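PrgZ (PDB 4FAJ) binds the sex pheromone peptide cCF10 as a membrane-anchored extracellular receptor of Enterococcus faecalis, and probably serves peptide import. Local coordinates at residues Pro105-Ala109 / Ile123-Ala129; Trp131-Ile137 / Pro213-Lys217; Asn158-Phe162 / Leu205-Tyr211. One frame throughout, in Å; residues are numbered along the deposited sequence.

Contact 1: Pro105-Ala109 / Ile123-Ala129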
loop_
_atom_site.group_PDB
_atom_site.type_symbol
_atom_site.label_atom_id
_atom_site.label_comp_id
_atom_site.label_asym_id
_atom_site.label_seq_id
_atom_site.Cartn_x
_atom_site.Cartn_y
_atom_site.Cartn_z
ATOM N N PRO A 105 20.328 4.607 -6.771
ATOM C CA PRO A 105 20.743 3.398 -7.507
ATOM C C PRO A 105 20.966 2.166 -6.619
ATOM O O PRO A 105 21.699 2.235 -5.630
ATOM C CB PRO A 105 22.060 3.830 -8.170
ATOM C CG PRO A 105 21.888 5.277 -8.406
ATOM C CD PRO A 105 21.089 5.791 -7.216
ATOM N N ALA A 106 20.285 1.072 -6.949
ATOM C CA ALA A 106 20.401 -0.185 -6.205
ATOM C C ALA A 106 20.993 -1.218 -7.172
ATOM O O ALA A 106 22.211 -1.311 -7.279
ATOM C CB ALA A 106 19.049 -0.612 -5.644
ATOM N N ILE A 107 20.160 -1.937 -7.923
ATOM C CA ILE A 107 20.673 -2.790 -9.008
ATOM C C ILE A 107 21.199 -1.941 -10.177
ATOM O O ILE A 107 22.167 -2.317 -10.828
ATOM C CB ILE A 107 19.608 -3.805 -9.501
ATOM C CG1 ILE A 107 19.324 -4.834 -8.401
ATOM C CG2 ILE A 107 20.067 -4.538 -10.781
ATOM C CD1 ILE A 107 18.112 -5.687 -8.661
ATOM N N ALA A 108 20.538 -0.814 -10.449
ATOM C CA ALA A 108 21.017 0.157 -11.425
ATOM C C ALA A 108 22.338 0.785 -10.955
ATOM O O ALA A 108 22.513 1.059 -9.766
ATOM C CB ALA A 108 19.958 1.248 -11.658
ATOM N N ALA A 109 23.255 1.027 -11.892
ATOM C CA ALA A 109 24.547 1.629 -11.564
ATOM C C ALA A 109 24.495 3.147 -11.421
ATOM O O ALA A 109 25.453 3.768 -10.957
ATOM C CB ALA A 109 25.603 1.239 -12.599
ATOM N N ILE A 123 19.101 2.754 -18.747
ATOM C CA ILE A 123 19.577 2.375 -17.414
ATOM C C ILE A 123 20.569 1.225 -17.541
ATOM O O ILE A 123 20.343 0.284 -18.312
ATOM C CB ILE A 123 18.404 1.933 -16.516
ATOM C CG1 ILE A 123 17.400 3.084 -16.355
ATOM C CG2 ILE A 123 18.915 1.419 -15.163
ATOM C CD1 ILE A 123 16.031 2.658 -15.889
ATOM N N VAL A 124 21.662 1.296 -16.795
ATOM C CA VAL A 124 22.675 0.241 -16.830
ATOM C C VAL A 124 22.647 -0.523 -15.505
ATOM O O VAL A 124 22.691 0.083 -14.436
ATOM C CB VAL A 124 24.090 0.812 -17.105
ATOM C CG1 VAL A 124 25.147 -0.281 -16.970
ATOM C CG2 VAL A 124 24.159 1.435 -18.500
ATOM N N ILE A 125 22.581 -1.853 -15.587
ATOM C CA ILE A 125 22.620 -2.722 -14.404
ATOM C C ILE A 125 24.067 -2.873 -13.941
ATOM O O ILE A 125 24.952 -3.125 -14.760
ATOM C CB ILE A 125 22.028 -4.115 -14.715
ATOM C CG1 ILE A 125 20.507 -4.020 -14.896
ATOM C CG2 ILE A 125 22.394 -5.118 -13.623
ATOM C CD1 ILE A 125 19.950 -5.083 -15.803
ATOM N N ARG A 126 24.320 -2.707 -12.637
ATOM C CA ARG A 126 25.695 -2.774 -12.145
ATOM C C ARG A 126 26.341 -4.150 -12.333
ATOM O O ARG A 126 25.660 -5.187 -12.345
ATOM C CB ARG A 126 25.814 -2.348 -10.673
ATOM C CG ARG A 126 25.281 -3.341 -9.644
ATOM C CD ARG A 126 25.486 -2.816 -8.194
ATOM N NE ARG A 126 24.817 -1.527 -7.982
ATOM C CZ ARG A 126 25.404 -0.371 -7.642
ATOM N NH1 ARG A 126 26.713 -0.287 -7.426
ATOM N NH2 ARG A 126 24.656 0.722 -7.499
ATOM N N ASP A 127 27.663 -4.123 -12.476
ATOM C CA ASP A 127 28.470 -5.324 -12.501
ATOM C C ASP A 127 28.344 -5.970 -11.126
ATOM O O ASP A 127 28.487 -5.299 -10.089
ATOM C CB ASP A 127 29.939 -4.989 -12.761
ATOM C CG ASP A 127 30.196 -4.425 -14.162
ATOM O OD1 ASP A 127 29.328 -4.550 -15.050
ATOM O OD2 ASP A 127 31.302 -3.875 -14.380
ATOM N N GLY A 128 28.043 -7.258 -11.109
ATOM C CA GLY A 128 28.043 -8.003 -9.862
ATOM C C GLY A 128 26.706 -8.082 -9.162
ATOM O O GLY A 128 26.623 -8.660 -8.083
ATOM N N ALA A 129 25.665 -7.500 -9.757
ATOM C CA ALA A 129 24.298 -7.692 -9.265
ATOM C C ALA A 129 23.922 -9.156 -9.503
ATOM O O ALA A 129 24.010 -9.636 -10.636
ATOM C CB ALA A 129 23.343 -6.766 -9.978
#
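Two backbone hydrogen bonds join the segments: Arg126 N donates to Ile107 O at 2.8 Å and Ala109 N to Val124 O at 2.8 Å, both nearly straight. They flank Ala108 and Ile125, whose CA atoms lie 4.4 Å apart in a single beta bridge that, in this solute-binding protein fold, ties the loop between strands 103-105 and 113-115 to the end of strand 120-124. The Arg126 side chain then folds back over the 105-109 loop, where NE donates to Ala106 O at 2.7 Å; weaker bonds run from NH2 to Ala106 O (3.2 Å) and to Ala108 O (3.1 Å). Backbone carbonyls thus receive the guanidinium, Ala109 CA covers one of its faces, and Trp262 adds a cation-pi contact. Beyond Arg126, a type II turn to Ala129 places Gly128 at phi 93°, where a CB would collide with the preceding carbonyl. Apolar packing completes the joint: Ile107 CG2 meets Ile125 CG2 at 3.7 Å and Ala129 CB at 4.0 Å, while Ala108 CB touches Ile123 CG2 at 3.7 Å. Ile107 and Ile125 both rest on Phe142 of helix 139-150; Ile123 and Ala108 contact Tyr95 of strand 95-97, and Ile123 also packs on Ile193 of the adjacent antiparallel strand 190-194.

Contact 2: Trp131-Ile137 / Pro213-Lys217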
loop_
_atom_site.group_PDB
_atom_site.type_symbol
_atom_site.label_atom_id
_atom_site.label_comp_id
_atom_site.label_asym_id
_atom_site.label_seq_id
_atom_site.Cartn_x
_atom_site.Cartn_y
_atom_site.Cartn_z
ATOM N N TRP A 131 21.512 -12.907 -8.365
ATOM C CA TRP A 131 20.492 -13.724 -7.699
ATOM C C TRP A 131 21.125 -14.485 -6.540
ATOM O O TRP A 131 22.345 -14.663 -6.495
ATOM C CB TRP A 131 19.875 -14.712 -8.703
ATOM C CG TRP A 131 19.140 -13.987 -9.791
ATOM C CD1 TRP A 131 19.535 -13.818 -11.091
ATOM C CD2 TRP A 131 17.907 -13.288 -9.651
ATOM N NE1 TRP A 131 18.611 -13.063 -11.773
ATOM C CE2 TRP A 131 17.601 -12.719 -10.910
ATOM C CE3 TRP A 131 17.026 -13.091 -8.591
ATOM C CZ2 TRP A 131 16.445 -11.972 -11.129
ATOM C CZ3 TRP A 131 15.881 -12.345 -8.807
ATOM C CH2 TRP A 131 15.595 -11.797 -10.070
ATOM N N SER A 132 20.298 -14.943 -5.605
ATOM C CA SER A 132 20.785 -15.694 -4.443
ATOM C C SER A 132 21.558 -16.973 -4.800
ATOM O O SER A 132 22.349 -17.459 -3.988
ATOM C CB SER A 132 19.627 -16.054 -3.508
ATOM O OG SER A 132 18.754 -16.991 -4.113
ATOM N N ASP A 133 21.331 -17.511 -6.001
ATOM C CA ASP A 133 22.079 -18.673 -6.494
ATOM C C ASP A 133 23.413 -18.314 -7.153
ATOM O O ASP A 133 24.056 -19.177 -7.742
ATOM C CB ASP A 133 21.226 -19.533 -7.451
ATOM C CG ASP A 133 20.834 -18.808 -8.732
ATOM O OD1 ASP A 133 21.354 -17.704 -9.003
ATOM O OD2 ASP A 133 19.974 -19.349 -9.472
ATOM N N GLY A 134 23.814 -17.045 -7.088
ATOM C CA GLY A 134 25.119 -16.629 -7.590
ATOM C C GLY A 134 25.136 -16.173 -9.041
ATOM O O GLY A 134 26.155 -15.651 -9.509
ATOM N N THR A 135 24.018 -16.341 -9.752
ATOM C CA THR A 135 23.960 -15.995 -11.170
ATOM C C THR A 135 23.660 -14.515 -11.356
ATOM O O THR A 135 23.061 -13.870 -10.484
ATOM C CB THR A 135 22.925 -16.852 -11.944
ATOM O OG1 THR A 135 21.605 -16.611 -11.441
ATOM C CG2 THR A 135 23.269 -18.346 -11.827
ATOM N N GLN A 136 24.081 -13.978 -12.498
ATOM C CA GLN A 136 23.971 -12.536 -12.759
ATOM C C GLN A 136 22.530 -12.133 -13.053
ATOM O O GLN A 136 21.772 -12.896 -13.653
ATOM C CB GLN A 136 24.877 -12.112 -13.928
ATOM C CG GLN A 136 26.392 -12.099 -13.592
ATOM C CD GLN A 136 26.813 -10.945 -12.652
ATOM O OE1 GLN A 136 26.275 -9.828 -12.719
ATOM N NE2 GLN A 136 27.797 -11.216 -11.787
ATOM N N ILE A 137 22.156 -10.940 -12.598
ATOM C CA ILE A 137 20.855 -10.371 -12.906
ATOM C C ILE A 137 21.020 -9.630 -14.220
ATOM O O ILE A 137 21.892 -8.758 -14.331
ATOM C CB ILE A 137 20.378 -9.384 -11.823
ATOM C CG1 ILE A 137 20.247 -10.081 -10.463
ATOM C CG2 ILE A 137 19.034 -8.774 -12.222
ATOM C CD1 ILE A 137 20.014 -9.111 -9.307
ATOM N N PRO A 213 12.824 -7.348 -10.542
ATOM C CA PRO A 213 12.988 -8.443 -11.485
ATOM C C PRO A 213 12.559 -9.766 -10.852
ATOM O O PRO A 213 12.476 -9.874 -9.627
ATOM C CB PRO A 213 14.494 -8.457 -11.743
ATOM C CG PRO A 213 15.101 -7.961 -10.445
ATOM C CD PRO A 213 14.078 -7.020 -9.840
ATOM N N VAL A 214 12.284 -10.749 -11.691
ATOM C CA VAL A 214 12.232 -12.134 -11.257
ATOM C C VAL A 214 13.154 -12.905 -12.168
ATOM O O VAL A 214 13.375 -12.503 -13.318
ATOM C CB VAL A 214 10.800 -12.725 -11.289
ATOM C CG1 VAL A 214 9.960 -12.127 -10.153
ATOM C CG2 VAL A 214 10.155 -12.509 -12.639
ATOM N N GLN A 215 13.698 -14.003 -11.659
ATOM C CA GLN A 215 14.707 -14.764 -12.388
ATOM C C GLN A 215 14.043 -15.607 -13.470
ATOM O O GLN A 215 13.147 -16.390 -13.181
ATOM C CB GLN A 215 15.490 -15.665 -11.439
ATOM C CG GLN A 215 16.748 -16.257 -12.059
ATOM C CD GLN A 215 17.222 -17.497 -11.345
ATOM O OE1 GLN A 215 16.467 -18.452 -11.172
ATOM N NE2 GLN A 215 18.482 -17.497 -10.933
ATOM N N GLN A 216 14.480 -15.441 -14.716
ATOM C CA GLN A 216 13.874 -16.174 -15.826
ATOM C C GLN A 216 13.896 -17.690 -15.614
ATOM O O GLN A 216 12.903 -18.361 -15.879
ATOM C CB GLN A 216 14.558 -15.829 -17.147
ATOM C CG GLN A 216 14.176 -14.492 -17.732
ATOM C CD GLN A 216 15.071 -14.120 -18.889
ATOM O OE1 GLN A 216 16.181 -13.616 -18.692
ATOM N NE2 GLN A 216 14.610 -14.384 -20.105
ATOM N N LYS A 217 15.022 -18.221 -15.146
ATOM C CA LYS A 217 15.173 -19.666 -14.909
ATOM C C LYS A 217 14.147 -20.190 -13.893
ATOM O O LYS A 217 13.509 -21.222 -14.115
ATOM C CB LYS A 217 16.601 -19.967 -14.435
ATOM C CG LYS A 217 16.883 -21.424 -14.070
ATOM C CD LYS A 217 18.394 -21.691 -14.003
ATOM C CE LYS A 217 18.704 -22.989 -13.280
ATOM N NZ LYS A 217 18.517 -22.838 -11.809
#
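An Asx turn in the 131-137 loop meets the N-cap residue of helix 216-222. In the turn, Asp133 OD1 accepts hydrogen bonds from Thr135 N (3.1 Å) and Thr135 OG1 (2.7 Å). The other carboxylate oxygen, Asp133 OD2, takes a hydrogen bond of 2.8 Å from Gln215 NE2, which also reaches Thr135 OG1 at 3.3 Å in a weak bond. Gln215 OE1 faces its own helix and caps it through a weak bond to the backbone N of Ala218, so one amide serves both the helix start and the facing loop. Lys217 NZ, of opposite charge, lies 4.4 Å from Asp133 OD2, beyond salt-bridge range.

The loop is itself tightly folded, as a type I turn from Trp131 to Gly134 with Gly134 N bonded to Trp131 O at 2.9 Å and Trp131 N to Thr135 O at 2.8 Å. Within this part of the solute-binding protein fold it leads from strand 120-124 into helix 139-150, whose Asp141 accepts hydrogen bonds from Trp131 NE1 and Gln216 N. The Gln215 side chain lies over one face of the Trp131 indole held there: Gln215 CG sits 3.7 Å from the centroid of the five-membered ring, almost on its normal, a CH-pi contact. Trp131 CH2 packs against Pro213 CG at 3.9 Å, and Ile137 CG2 touches that same Pro213 CG at 4.4 Å.

Contact 3: Asn158-Phe162 / Leu205-Tyr211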
loop_
_atom_site.group_PDB
_atom_site.type_symbol
_atom_site.label_atom_id
_atom_site.label_comp_id
_atom_site.label_asym_id
_atom_site.label_seq_id
_atom_site.Cartn_x
_atom_site.Cartn_y
_atom_site.Cartn_z
ATOM N N ASN A 158 -1.215 -5.099 -9.981
ATOM C CA ASN A 158 -0.275 -3.985 -10.113
ATOM C C ASN A 158 -0.181 -3.390 -11.527
ATOM O O ASN A 158 0.689 -2.553 -11.787
ATOM C CB ASN A 158 1.124 -4.414 -9.640
ATOM C CG ASN A 158 1.183 -4.689 -8.147
ATOM O OD1 ASN A 158 0.695 -3.891 -7.327
ATOM N ND2 ASN A 158 1.794 -5.813 -7.781
ATOM N N VAL A 159 -1.076 -3.800 -12.426
ATOM C CA VAL A 159 -0.943 -3.452 -13.842
ATOM C C VAL A 159 -0.963 -1.944 -14.097
ATOM O O VAL A 159 -0.261 -1.469 -14.988
ATOM C CB VAL A 159 -2.005 -4.153 -14.753
ATOM C CG1 VAL A 159 -1.786 -5.632 -14.773
ATOM C CG2 VAL A 159 -3.449 -3.834 -14.308
ATOM N N GLU A 160 -1.732 -1.198 -13.301
ATOM C CA GLU A 160 -1.868 0.255 -13.469
ATOM C C GLU A 160 -0.536 1.010 -13.267
ATOM O O GLU A 160 -0.324 2.063 -13.860
ATOM C CB GLU A 160 -2.926 0.804 -12.500
ATOM C CG GLU A 160 -3.312 2.255 -12.710
ATOM C CD GLU A 160 -4.175 2.461 -13.946
ATOM O OE1 GLU A 160 -3.923 3.436 -14.692
ATOM O OE2 GLU A 160 -5.105 1.645 -14.167
ATOM N N LEU A 161 0.353 0.464 -12.443
ATOM C CA LEU A 161 1.674 1.055 -12.213
ATOM C C LEU A 161 2.559 1.111 -13.460
ATOM O O LEU A 161 3.562 1.840 -13.482
ATOM C CB LEU A 161 2.421 0.275 -11.129
ATOM C CG LEU A 161 1.826 0.319 -9.724
ATOM C CD1 LEU A 161 2.551 -0.664 -8.797
ATOM C CD2 LEU A 161 1.880 1.724 -9.164
ATOM N N PHE A 162 2.201 0.321 -14.475
ATOM C CA PHE A 162 2.942 0.251 -15.732
ATOM C C PHE A 162 2.346 1.112 -16.849
ATOM O O PHE A 162 2.880 1.131 -17.960
ATOM C CB PHE A 162 3.056 -1.217 -16.178
ATOM C CG PHE A 162 4.016 -2.016 -15.342
ATOM C CD1 PHE A 162 3.658 -2.443 -14.076
ATOM C CD2 PHE A 162 5.295 -2.287 -15.794
ATOM C CE1 PHE A 162 4.544 -3.154 -13.287
ATOM C CE2 PHE A 162 6.194 -3.000 -15.002
ATOM C CZ PHE A 162 5.817 -3.431 -13.755
ATOM N N LEU A 205 8.650 5.013 -9.596
ATOM C CA LEU A 205 7.968 3.748 -9.903
ATOM C C LEU A 205 8.946 2.579 -10.006
ATOM O O LEU A 205 8.631 1.451 -9.608
ATOM C CB LEU A 205 7.180 3.867 -11.201
ATOM C CG LEU A 205 5.979 4.818 -11.161
ATOM C CD1 LEU A 205 5.289 4.833 -12.497
ATOM C CD2 LEU A 205 5.004 4.428 -10.075
ATOM N N LEU A 206 10.134 2.853 -10.545
ATOM C CA LEU A 206 11.177 1.835 -10.695
ATOM C C LEU A 206 11.756 1.348 -9.369
ATOM O O LEU A 206 12.538 0.390 -9.361
ATOM C CB LEU A 206 12.318 2.365 -11.582
ATOM C CG LEU A 206 11.967 2.712 -13.028
ATOM C CD1 LEU A 206 13.188 3.239 -13.798
ATOM C CD2 LEU A 206 11.326 1.521 -13.755
ATOM N N SER A 207 11.402 2.007 -8.259
ATOM C CA SER A 207 11.823 1.564 -6.932
ATOM C C SER A 207 10.792 0.638 -6.270
ATOM O O SER A 207 11.062 0.070 -5.214
ATOM C CB SER A 207 12.093 2.768 -6.019
ATOM O OG SER A 207 10.893 3.420 -5.662
ATOM N N LEU A 208 9.617 0.501 -6.881
ATOM C CA LEU A 208 8.520 -0.251 -6.282
ATOM C C LEU A 208 8.726 -1.748 -6.477
ATOM O O LEU A 208 9.221 -2.192 -7.523
ATOM C CB LEU A 208 7.182 0.147 -6.911
ATOM C CG LEU A 208 6.754 1.615 -6.767
ATOM C CD1 LEU A 208 5.395 1.839 -7.408
ATOM C CD2 LEU A 208 6.751 2.037 -5.314
ATOM N N THR A 209 8.295 -2.521 -5.485
ATOM C CA THR A 209 8.403 -3.981 -5.553
ATOM C C THR A 209 7.772 -4.538 -6.834
ATOM O O THR A 209 8.285 -5.487 -7.411
ATOM C CB THR A 209 7.824 -4.669 -4.287
ATOM O OG1 THR A 209 6.428 -4.375 -4.155
ATOM C CG2 THR A 209 8.582 -4.218 -3.037
ATOM N N ALA A 210 6.689 -3.930 -7.305
ATOM C CA ALA A 210 6.049 -4.352 -8.570
ATOM C C ALA A 210 6.987 -4.331 -9.777
ATOM O O ALA A 210 6.809 -5.108 -10.722
ATOM C CB ALA A 210 4.819 -3.488 -8.861
ATOM N N TYR A 211 7.977 -3.433 -9.749
ATOM C CA TYR A 211 9.002 -3.341 -10.795
ATOM C C TYR A 211 10.267 -4.197 -10.530
ATOM O O TYR A 211 11.221 -4.156 -11.312
ATOM C CB TYR A 211 9.400 -1.860 -10.999
ATOM C CG TYR A 211 8.466 -1.064 -11.883
ATOM C CD1 TYR A 211 7.291 -0.509 -11.384
ATOM C CD2 TYR A 211 8.772 -0.849 -13.224
ATOM C CE1 TYR A 211 6.451 0.237 -12.202
ATOM C CE2 TYR A 211 7.946 -0.112 -14.038
ATOM C CZ TYR A 211 6.793 0.436 -13.525
ATOM O OH TYR A 211 6.004 1.166 -14.361
#
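Each segment contains a short 3-10 turn, 159-162 and 209-211, with Phe162 N bonded to Val159 O at 3.1 Å and Tyr211 N to Leu208 O at 2.8 Å. A type I turn from Leu205 to Leu208 precedes the second. The segments come closest in backbone at Asn158 and Ala210, with CA atoms 6.5 Å apart. Across the two segments, Tyr211 OH donates a 2.7 Å hydrogen bond to Leu161 O, and the rings of Phe162 and Tyr211 stack face to face, centroids 4.1 Å apart and planes at 13°. The stack joins the loop after helix 139-150 to the loop before helix 216-222; Trp146 of helix 139-150 meets both rings edge-to-face and donates a hydrogen bond from NE1 to Tyr211 O. Leu161 fills the neighbouring space, its CD1 3.6 Å from Ala210 CB and its CD2 3.9 Å from Leu208 CD1. Asn158 CB approaches Ala210 CB at 3.9 Å, while Asn158 ND2 hydrogen-bonds to Ala78 O.

In the fold
The three contacts lie on the same side of the molecule's centre and share helix 139-150 as a neighbour. Contacts 1 and 2, with centres about 14 Å apart, follow one another along the chain and touch directly: Ala129 O and Ile137 N, 3.0 Å apart, probably hydrogen bond, and Ile125 CG2 lies 3.7 Å from Ile137 O. Contact 3 is nested in the loop closed by contact 2 and adjoins it in sequence; it meets contact 1 through Ile123 CD1 and Leu206 CD1 at 3.6 Å. Contact 1 is near a zinc site: the Arg126 side chain is about 8 Å from the ion bound by Asp263 and Asp266, whereas contact 3 is remote from the metal sites.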